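Local atomic coordinates of putative uronate isomerase (Thermotoga maritima, PDB entry 4NAR), a protein that probably acts as a lactate racemase or a related enzyme, its true reaction not yet being established. Residues K332-V335 / K336-L339; D344-K347 / N348-A351; F404-E407 / D408-W411. All coordinates share one frame; numbering follows the deposited sequence.

Overall arrangement
Contacts 1 and 2 are neighbours, with centres about 10 Å apart. Contact 1 lies within helix 332-341; contact 2 spans the following loop and the start of helix 347-357. They touch through Val335 and Leu339 on Ala350, and through Tyr338 and Leu339 on Phe345. Contact 2 is the buried one. It joins a helix cap to apolar packing, and its Asn348 binds a sulfate. Contact 1 is partly buried: Val335 and Leu339 face inward, while Asp333 and Trp337 are exposed. Contact 3 stands apart, about 34 Å from contact 1 between centres. It is a partly buried turn leading into the edge strand 409-412, with Asp406 and Glu407 exposed and two aromatic rings packed against the sheet.

Contact 1 (K332-V335 / K336-L339); sequences KDYV and KWYL
The side chain of Lys332 lies beside that of Lys336, both pointing the same way. Their aliphatic parts touch, CD of Lys332 lying 3.9 Å from CE of Lys336. The two amino groups stay apart, and Lys332 NZ bonds to the carbonyl oxygen of Leu185. In the backbone, Lys336 N donates to Lys332 O at 3.0 Å with a nearly straight N-H...O angle of 170°. OD1 of Asp333 lies 3.9 Å from CD of Lys336, against the chain and not in a salt bridge. Asp333 O receives a weak bond from Trp337 N. These i to i+4 bonds are those of an alpha helix, here helix 332-341, and they continue with Tyr338 N to Tyr334 O. The Tyr334 ring has CE3 of Trp337 over one face. Its CZ meets CZ3 of Trp337 at 3.8 Å, and the two ring planes are inclined at 57°. Trp337 holds CG anti to its backbone N (chi1 166°), which swings the indole back over the tyrosine. Tyr334 O lies at the indole edge, 3.5 Å from CE3 of Trp337. Phe362 meets both rings. Val335 closes the segment on the buried side. Its CG1 packs alongside CD1 of Leu339 at 3.9 Å, while Leu339 N donates to Val335 O.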
ATOM      1  N   LYS A 332      12.486  15.948  -5.729  1.00 30.25           N
ATOM      2  CA  LYS A 332      11.480  16.739  -5.037  1.00 21.20           C
ATOM      3  C   LYS A 332      11.484  18.201  -5.450  1.00 21.85           C
ATOM      4  O   LYS A 332      10.415  18.790  -5.650  1.00 30.77           O
ATOM      5  CB  LYS A 332      11.648  16.636  -3.522  1.00 32.00           C
ATOM      6  CG  LYS A 332      10.385  17.013  -2.757  1.00 37.17           C
ATOM      7  CD  LYS A 332      10.710  17.537  -1.373  1.00 37.97           C
ATOM      8  CE  LYS A 332      11.547  16.551  -0.596  1.00 45.33           C
ATOM      9  NZ  LYS A 332      11.420  16.766   0.882  1.00 48.98           N
ATOM     10  N   ASP A 333      12.671  18.789  -5.576  1.00 20.27           N
ATOM     11  CA  ASP A 333      12.768  20.214  -5.893  1.00 31.86           C
ATOM     12  C   ASP A 333      12.334  20.543  -7.319  1.00 24.06           C
ATOM     13  O   ASP A 333      11.770  21.610  -7.565  1.00 27.89           O
ATOM     14  CB  ASP A 333      14.158  20.781  -5.574  1.00 36.55           C
ATOM     15  CG  ASP A 333      14.362  21.009  -4.078  1.00 43.63           C
ATOM     16  OD1 ASP A 333      13.363  21.009  -3.313  1.00 42.09           O
ATOM     17  OD2 ASP A 333      15.530  21.190  -3.667  1.00 49.24           O
ATOM     18  N   TYR A 334      12.567  19.625  -8.252  1.00 23.38           N
ATOM     19  CA  TYR A 334      12.038  19.789  -9.602  1.00 24.43           C
ATOM     20  C   TYR A 334      10.508  19.748  -9.592  1.00 19.14           C
ATOM     21  O   TYR A 334       9.847  20.513 -10.304  1.00 25.59           O
ATOM     22  CB  TYR A 334      12.575  18.705 -10.536  1.00 21.53           C
ATOM     23  CG  TYR A 334      11.993  18.780 -11.928  1.00 19.62           C
ATOM     24  CD1 TYR A 334      12.685  19.402 -12.961  1.00 20.88           C
ATOM     25  CD2 TYR A 334      10.741  18.245 -12.209  1.00 21.43           C
ATOM     26  CE1 TYR A 334      12.137  19.482 -14.245  1.00 21.66           C
ATOM     27  CE2 TYR A 334      10.186  18.322 -13.473  1.00 19.21           C
ATOM     28  CZ  TYR A 334      10.886  18.933 -14.493  1.00 25.27           C
ATOM     29  OH  TYR A 334      10.325  18.990 -15.753  1.00 35.13           O
ATOM     30  N   VAL A 335       9.945  18.843  -8.794  1.00 18.28           N
ATOM     31  CA  VAL A 335       8.500  18.622  -8.803  1.00 19.01           C
ATOM     32  C   VAL A 335       7.738  19.795  -8.160  1.00 26.05           C
ATOM     33  O   VAL A 335       6.706  20.241  -8.679  1.00 24.16           O
ATOM     34  CB  VAL A 335       8.145  17.253  -8.168  1.00 22.71           C
ATOM     35  CG1 VAL A 335       6.632  17.024  -8.120  1.00 19.07           C
ATOM     36  CG2 VAL A 335       8.837  16.137  -8.947  1.00 20.03           C
ATOM     37  N   LYS A 336       8.266  20.304  -7.051  1.00 27.81           N
ATOM     38  CA  LYS A 336       7.714  21.503  -6.421  1.00 33.67           C
ATOM     39  C   LYS A 336       7.681  22.663  -7.402  1.00 34.92           C
ATOM     40  O   LYS A 336       6.717  23.426  -7.441  1.00 38.40           O
ATOM     41  CB  LYS A 336       8.542  21.901  -5.203  1.00 29.22           C
ATOM     42  CG  LYS A 336       8.214  21.108  -3.958  1.00 34.51           C
ATOM     43  CD  LYS A 336       9.430  21.055  -3.054  1.00 43.36           C
ATOM     44  CE  LYS A 336       9.035  21.039  -1.597  1.00 39.87           C
ATOM     45  NZ  LYS A 336       9.523  22.272  -0.910  1.00 46.72           N
ATOM     46  N   TRP A 337       8.745  22.785  -8.192  1.00 33.31           N
ATOM     47  CA  TRP A 337       8.825  23.807  -9.222  1.00 30.94           C
ATOM     48  C   TRP A 337       7.765  23.567 -10.302  1.00 32.19           C
ATOM     49  O   TRP A 337       7.104  24.498 -10.776  1.00 34.59           O
ATOM     50  CB  TRP A 337      10.219  23.812  -9.845  1.00 21.78           C
ATOM     51  CG  TRP A 337      10.292  24.598 -11.125  1.00 31.50           C
ATOM     52  CD1 TRP A 337      10.467  25.953 -11.248  1.00 36.14           C
ATOM     53  CD2 TRP A 337      10.193  24.083 -12.463  1.00 30.06           C
ATOM     54  NE1 TRP A 337      10.480  26.308 -12.582  1.00 42.92           N
ATOM     55  CE2 TRP A 337      10.316  25.176 -13.351  1.00 37.72           C
ATOM     56  CE3 TRP A 337      10.017  22.800 -13.003  1.00 30.82           C
ATOM     57  CZ2 TRP A 337      10.272  25.034 -14.739  1.00 37.16           C
ATOM     58  CZ3 TRP A 337       9.962  22.656 -14.385  1.00 32.95           C
ATOM     59  CH2 TRP A 337      10.089  23.767 -15.237  1.00 39.25           C
ATOM     60  N   TYR A 338       7.608  22.309 -10.689  1.00 32.00           N
ATOM     61  CA  TYR A 338       6.647  21.944 -11.729  1.00 33.20           C
ATOM     62  C   TYR A 338       5.218  22.275 -11.261  1.00 35.15           C
ATOM     63  O   TYR A 338       4.351  22.623 -12.067  1.00 34.06           O
ATOM     64  CB  TYR A 338       6.793  20.454 -12.054  1.00 19.14           C
ATOM     65  CG  TYR A 338       5.937  19.958 -13.191  1.00 21.77           C
ATOM     66  CD1 TYR A 338       4.677  19.417 -12.956  1.00 21.38           C
ATOM     67  CD2 TYR A 338       6.396  19.992 -14.502  1.00 21.45           C
ATOM     68  CE1 TYR A 338       3.887  18.936 -13.999  1.00 21.57           C
ATOM     69  CE2 TYR A 338       5.610  19.516 -15.552  1.00 24.04           C
ATOM     70  CZ  TYR A 338       4.358  18.987 -15.286  1.00 25.03           C
ATOM     71  OH  TYR A 338       3.566  18.526 -16.305  1.00 30.30           O
ATOM     72  N   LEU A 339       4.981  22.165  -9.955  1.00 28.57           N
ATOM     73  CA  LEU A 339       3.670  22.471  -9.387  1.00 33.94           C
ATOM     74  C   LEU A 339       3.409  23.977  -9.236  1.00 38.03           C
ATOM     75  O   LEU A 339       2.252  24.414  -9.188  1.00 37.77           O
ATOM     76  CB  LEU A 339       3.460  21.722  -8.068  1.00 26.84           C
ATOM     77  CG  LEU A 339       3.326  20.222  -8.350  1.00 28.15           C
ATOM     78  CD1 LEU A 339       3.659  19.413  -7.107  1.00 41.90           C
ATOM     79  CD2 LEU A 339       1.929  19.899  -8.822  1.00 26.10           C
TER

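Contact 2 (D344-K347 / N348-A351); sequences DFNK and NVAA. With SO4 (sulfate ion), chain B.
An asparagine N-cap opens helix 347-357, and Asn346 supplies it. Its OD1 accepts from Val349 N at 3.0 Å. The bond is nearly straight, with an N-H...O angle of 164°, and the donor lies in the plane of the side-chain carbonyl. The same oxygen takes a second, weak bond from Asn348 N at 2.9 Å, where the N-H...O angle is only 122°. One amide oxygen thus serves two backbone N-H groups of the first helical turn. Asn346 holds CG anti to its backbone N (chi1 -179°), which brings OD1 round to the start of the helix. Its main-chain O accepts from Ala350 N at 3.0 Å. Ala351 N then donates to Lys347 O at 2.8 Å, from above the carbonyl plane.

Phe345 packs on the first turn. Its CE1 and CZ both meet CG1 of Val349, each at 3.7 Å, and the two side chains cross at about a right angle. Ala350 N lies at the edge of the ring, near its plane.

The end of the Asn348 side chain reaches a sulfate, probably from the crystallisation liquor. Its ND2 donates to O3 of the sulfate at 3.3 Å. Thr72, His180 and Trp283 also bond to this anion.

Helix 318-327 packs on Phe345 and Val349, and helix 332-341 lies against Phe345 and Ala350. Helix 173-186 touches Asn346 and Asn348, and its Trp181 makes a cation-pi contact with Lys347.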
ATOM      1  N   ASP A 344      -2.612  22.771 -10.726  1.00 23.31           N
ATOM      2  CA  ASP A 344      -3.694  21.788 -10.752  1.00 24.85           C
ATOM      3  C   ASP A 344      -3.222  20.323 -10.853  1.00 27.21           C
ATOM      4  O   ASP A 344      -4.039  19.399 -10.751  1.00 30.40           O
ATOM      5  CB  ASP A 344      -4.632  22.084 -11.920  1.00 33.82           C
ATOM      6  CG  ASP A 344      -3.914  22.037 -13.266  1.00 44.11           C
ATOM      7  OD1 ASP A 344      -2.669  22.235 -13.297  1.00 40.41           O
ATOM      8  OD2 ASP A 344      -4.589  21.814 -14.299  1.00 50.15           O
ATOM      9  N   PHE A 345      -1.923  20.103 -11.059  1.00 27.04           N
ATOM     10  CA  PHE A 345      -1.412  18.750 -11.293  1.00 23.97           C
ATOM     11  C   PHE A 345      -1.645  17.867 -10.072  1.00 27.31           C
ATOM     12  O   PHE A 345      -1.487  18.318  -8.925  1.00 29.44           O
ATOM     13  CB  PHE A 345       0.076  18.784 -11.646  1.00 23.04           C
ATOM     14  CG  PHE A 345       0.611  17.476 -12.160  1.00 23.93           C
ATOM     15  CD1 PHE A 345       1.271  16.592 -11.305  1.00 19.21           C
ATOM     16  CD2 PHE A 345       0.460  17.127 -13.504  1.00 20.52           C
ATOM     17  CE1 PHE A 345       1.775  15.381 -11.786  1.00 19.02           C
ATOM     18  CE2 PHE A 345       0.965  15.916 -13.994  1.00 20.58           C
ATOM     19  CZ  PHE A 345       1.614  15.042 -13.134  1.00 20.01           C
ATOM     20  N   ASN A 346      -2.033  16.620 -10.329  1.00 18.91           N
ATOM     21  CA  ASN A 346      -2.400  15.686  -9.271  1.00 21.91           C
ATOM     22  C   ASN A 346      -1.238  15.345  -8.318  1.00 28.93           C
ATOM     23  O   ASN A 346      -0.207  14.817  -8.744  1.00 26.84           O
ATOM     24  CB  ASN A 346      -2.964  14.399  -9.872  1.00 19.62           C
ATOM     25  CG  ASN A 346      -3.380  13.404  -8.806  1.00 24.40           C
ATOM     26  OD1 ASN A 346      -2.555  12.618  -8.310  1.00 23.66           O
ATOM     27  ND2 ASN A 346      -4.661  13.444  -8.428  1.00 21.20           N
ATOM     28  N   LYS A 347      -1.433  15.599  -7.025  1.00 26.21           N
ATOM     29  CA  LYS A 347      -0.361  15.451  -6.049  1.00 26.55           C
ATOM     30  C   LYS A 347       0.023  14.009  -5.695  1.00 26.93           C
ATOM     31  O   LYS A 347       1.138  13.764  -5.199  1.00 27.69           O
ATOM     32  CB  LYS A 347      -0.680  16.265  -4.793  1.00 27.37           C
ATOM     33  CG  LYS A 347      -0.447  17.757  -5.004  1.00 23.84           C
ATOM     34  CD  LYS A 347      -0.916  18.581  -3.825  1.00 34.81           C
ATOM     35  CE  LYS A 347      -0.806  20.072  -4.133  1.00 33.99           C
ATOM     36  NZ  LYS A 347       0.513  20.591  -3.705  1.00 44.68           N
ATOM     37  N   ASN A 348      -0.884  13.067  -5.954  1.00 27.93           N
ATOM     38  CA  ASN A 348      -0.611  11.647  -5.738  1.00 22.96           C
ATOM     39  C   ASN A 348       0.442  11.188  -6.760  1.00 19.13           C
ATOM     40  O   ASN A 348       1.495  10.650  -6.387  1.00 22.01           O
ATOM     41  CB  ASN A 348      -1.913  10.823  -5.844  1.00 25.08           C
ATOM     42  CG  ASN A 348      -1.784   9.401  -5.263  1.00 26.65           C
ATOM     43  OD1 ASN A 348      -0.677   8.893  -4.999  1.00 25.64           O
ATOM     44  ND2 ASN A 348      -2.930   8.750  -5.073  1.00 26.46           N
ATOM     45  N   VAL A 349       0.160  11.421  -8.040  1.00 18.08           N
ATOM     46  CA  VAL A 349       1.154  11.246  -9.102  1.00 22.84           C
ATOM     47  C   VAL A 349       2.460  12.013  -8.810  1.00 24.79           C
ATOM     48  O   VAL A 349       3.565  11.472  -8.986  1.00 19.32           O
ATOM     49  CB  VAL A 349       0.598  11.709 -10.466  1.00 21.39           C
ATOM     50  CG1 VAL A 349       1.695  11.677 -11.546  1.00 17.86           C
ATOM     51  CG2 VAL A 349      -0.605  10.859 -10.869  1.00 13.46           C
ATOM     52  N   ALA A 350       2.331  13.264  -8.367  1.00 18.54           N
ATOM     53  CA  ALA A 350       3.509  14.057  -8.032  1.00 27.37           C
ATOM     54  C   ALA A 350       4.336  13.352  -6.957  1.00 27.28           C
ATOM     55  O   ALA A 350       5.565  13.218  -7.080  1.00 23.36           O
ATOM     56  CB  ALA A 350       3.112  15.471  -7.569  1.00 27.65           C
ATOM     57  N   ALA A 351       3.665  12.896  -5.901  1.00 21.03           N
ATOM     58  CA  ALA A 351       4.369  12.211  -4.816  1.00 21.40           C
ATOM     59  C   ALA A 351       5.022  10.909  -5.319  1.00 19.45           C
ATOM     60  O   ALA A 351       6.168  10.592  -4.965  1.00 17.59           O
ATOM     61  CB  ALA A 351       3.413  11.942  -3.629  1.00 12.81           C
TER
HETATM   62  S   SO4 B 501      -2.723   4.460  -3.770  1.00 31.62           S
HETATM   63  O1  SO4 B 501      -2.673   5.085  -2.437  1.00 33.24           O
HETATM   64  O2  SO4 B 501      -3.816   3.475  -3.799  1.00 33.74           O
HETATM   65  O3  SO4 B 501      -2.933   5.503  -4.785  1.00 28.25           O
HETATM   66  O4  SO4 B 501      -1.439   3.779  -4.041  1.00 36.75           O

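Contact 3 (F404-E407 / D408-W411); sequences FMDE and DSLW
Phe404 reaches across to Trp411. CB lies 4.1 Å from CE3 of Trp411, and CG is as far from that same atom. CD2 comes nearest, 3.7 Å from CZ3 of Trp411. CE2, farther out, still touches CZ3. The rings meet obliquely, with their planes 33° apart. CB of Ser409 lies at the edge of the Phe404 ring.

Between these aromatic residues the chain reverses through a type I beta turn, Asp406 to Ser409. Ser409 N closes it by donating to Asp406 O at 3.2 Å. Asp406 OD1 and Ser409 OG are modelled too close for their exact spacing to be trusted. At the turn's outer corner, the side chains of Glu407 and Asp408 lie side by side, though Glu407 is poorly ordered and its end only loosely placed. Asp408 OD1 forms a salt bridge with Arg266, which probably offsets the nearby like charge of Glu407. An asparagine here in place of Asp408 would remove the carboxylate charge and would probably leave Arg266 without this salt-bridge partner.

The turn leads into strand 409-412, at the edge of the parallel sheet. Its neighbour, strand 268-274, bonds to the backbone of Asp408 and Leu410, and its Val272 packs on both Phe404 and Trp411.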
ATOM      1  N   PHE A 404      25.054 -10.879 -10.885  1.00 22.78           N
ATOM      2  CA  PHE A 404      24.896  -9.973  -9.741  1.00 34.80           C
ATOM      3  C   PHE A 404      25.328 -10.543  -8.396  1.00 33.36           C
ATOM      4  O   PHE A 404      24.680 -10.280  -7.377  1.00 36.10           O
ATOM      5  CB  PHE A 404      23.460  -9.403  -9.668  1.00 29.20           C
ATOM      6  CG  PHE A 404      23.084  -8.577 -10.872  1.00 27.87           C
ATOM      7  CD1 PHE A 404      23.319  -7.209 -10.897  1.00 28.08           C
ATOM      8  CD2 PHE A 404      22.547  -9.177 -12.001  1.00 27.55           C
ATOM      9  CE1 PHE A 404      22.993  -6.442 -12.024  1.00 31.04           C
ATOM     10  CE2 PHE A 404      22.219  -8.420 -13.127  1.00 29.95           C
ATOM     11  CZ  PHE A 404      22.440  -7.051 -13.137  1.00 24.43           C
HETATM   12  N   MSE A 405      26.434 -11.288  -8.391  1.00 35.47           N
HETATM   13  CA  MSE A 405      26.926 -11.918  -7.160  1.00 46.02           C
HETATM   14  C   MSE A 405      28.226 -11.311  -6.643  1.00 42.07           C
HETATM   15  O   MSE A 405      28.778 -11.766  -5.639  1.00 43.48           O
HETATM   16  CB  MSE A 405      27.131 -13.418  -7.368  1.00 62.74           C
HETATM   17  CG  MSE A 405      26.229 -14.023  -8.430  1.00 70.98           C
HETATM   18 SE   MSE A 405      25.213 -15.561  -7.761  1.00166.92          SE
HETATM   19  CE  MSE A 405      23.630 -14.623  -7.061  1.00 44.78           C
ATOM     20  N   ASP A 406      28.716 -10.295  -7.340  1.00 47.07           N
ATOM     21  CA  ASP A 406      29.912  -9.568  -6.924  1.00 52.55           C
ATOM     22  C   ASP A 406      29.692  -8.897  -5.563  1.00 56.78           C
ATOM     23  O   ASP A 406      28.551  -8.766  -5.098  1.00 44.35           O
ATOM     24  CB  ASP A 406      30.268  -8.535  -7.987  1.00 53.72           C
ATOM     25  CG  ASP A 406      29.148  -8.346  -9.001  1.00 68.04           C
ATOM     26  OD1 ASP A 406      28.379  -7.367  -8.863  1.00 68.49           O
ATOM     27  OD2 ASP A 406      29.021  -9.185  -9.928  1.00 70.63           O
ATOM     28  N   GLU A 407      30.780  -8.484  -4.921  1.00 57.18           N
ATOM     29  CA  GLU A 407      30.695  -8.008  -3.539  1.00 59.46           C
ATOM     30  C   GLU A 407      29.657  -6.900  -3.287  1.00 59.11           C
ATOM     31  O   GLU A 407      28.990  -6.919  -2.246  1.00 60.64           O
ATOM     32  CB  GLU A 407      32.072  -7.589  -3.019  1.00 68.32           C
ATOM     33  CG  GLU A 407      32.633  -6.345  -3.674  1.00 79.08           C
ATOM     34  CD  GLU A 407      34.090  -6.116  -3.330  1.00 92.33           C
ATOM     35  OE1 GLU A 407      34.916  -7.013  -3.616  1.00 94.87           O
ATOM     36  OE2 GLU A 407      34.408  -5.042  -2.772  1.00 97.87           O
ATOM     37  N   ASP A 408      29.505  -5.956  -4.220  1.00 43.71           N
ATOM     38  CA  ASP A 408      28.590  -4.834  -3.995  1.00 47.75           C
ATOM     39  C   ASP A 408      27.350  -4.810  -4.916  1.00 45.51           C
ATOM     40  O   ASP A 408      26.801  -3.746  -5.233  1.00 43.27           O
ATOM     41  CB  ASP A 408      29.347  -3.504  -4.025  1.00 60.21           C
ATOM     42  CG  ASP A 408      30.267  -3.335  -2.820  1.00 74.92           C
ATOM     43  OD1 ASP A 408      30.108  -4.100  -1.843  1.00 85.19           O
ATOM     44  OD2 ASP A 408      31.143  -2.438  -2.839  1.00 73.21           O
ATOM     45  N   SER A 409      26.910  -5.993  -5.331  1.00 36.44           N
ATOM     46  CA  SER A 409      25.645  -6.130  -6.035  1.00 37.93           C
ATOM     47  C   SER A 409      24.710  -7.037  -5.245  1.00 38.18           C
ATOM     48  O   SER A 409      25.153  -7.809  -4.393  1.00 41.01           O
ATOM     49  CB  SER A 409      25.856  -6.678  -7.445  1.00 36.09           C
ATOM     50  OG  SER A 409      26.750  -5.848  -8.166  1.00 37.32           O
ATOM     51  N   LEU A 410      23.415  -6.941  -5.523  1.00 35.63           N
ATOM     52  CA  LEU A 410      22.434  -7.743  -4.806  1.00 26.30           C
ATOM     53  C   LEU A 410      21.255  -8.133  -5.694  1.00 27.08           C
ATOM     54  O   LEU A 410      20.651  -7.287  -6.366  1.00 30.14           O
ATOM     55  CB  LEU A 410      21.924  -6.996  -3.568  1.00 31.56           C
ATOM     56  CG  LEU A 410      22.271  -7.588  -2.193  1.00 38.00           C
ATOM     57  CD1 LEU A 410      21.189  -7.239  -1.179  1.00 31.00           C
ATOM     58  CD2 LEU A 410      22.518  -9.109  -2.240  1.00 26.18           C
ATOM     59  N   TRP A 411      20.935  -9.421  -5.675  1.00 23.77           N
ATOM     60  CA  TRP A 411      19.790  -9.975  -6.375  1.00 26.77           C
ATOM     61  C   TRP A 411      18.721 -10.209  -5.308  1.00 27.43           C
ATOM     62  O   TRP A 411      18.816 -11.146  -4.511  1.00 31.21           O
ATOM     63  CB  TRP A 411      20.202 -11.286  -7.049  1.00 19.58           C
ATOM     64  CG  TRP A 411      19.211 -11.907  -7.981  1.00 28.69           C
ATOM     65  CD1 TRP A 411      18.353 -12.934  -7.700  1.00 24.16           C
ATOM     66  CD2 TRP A 411      19.010 -11.586  -9.370  1.00 28.89           C
ATOM     67  NE1 TRP A 411      17.622 -13.263  -8.820  1.00 24.88           N
ATOM     68  CE2 TRP A 411      18.003 -12.447  -9.857  1.00 28.43           C
ATOM     69  CE3 TRP A 411      19.572 -10.645 -10.242  1.00 26.44           C
ATOM     70  CZ2 TRP A 411      17.552 -12.397 -11.176  1.00 29.78           C
ATOM     71  CZ3 TRP A 411      19.126 -10.597 -11.548  1.00 26.43           C
ATOM     72  CH2 TRP A 411      18.122 -11.464 -12.003  1.00 30.59           C
TER
HETATM   73  O   HOH W   1      30.103  -5.391  -6.633  1.00 48.95           O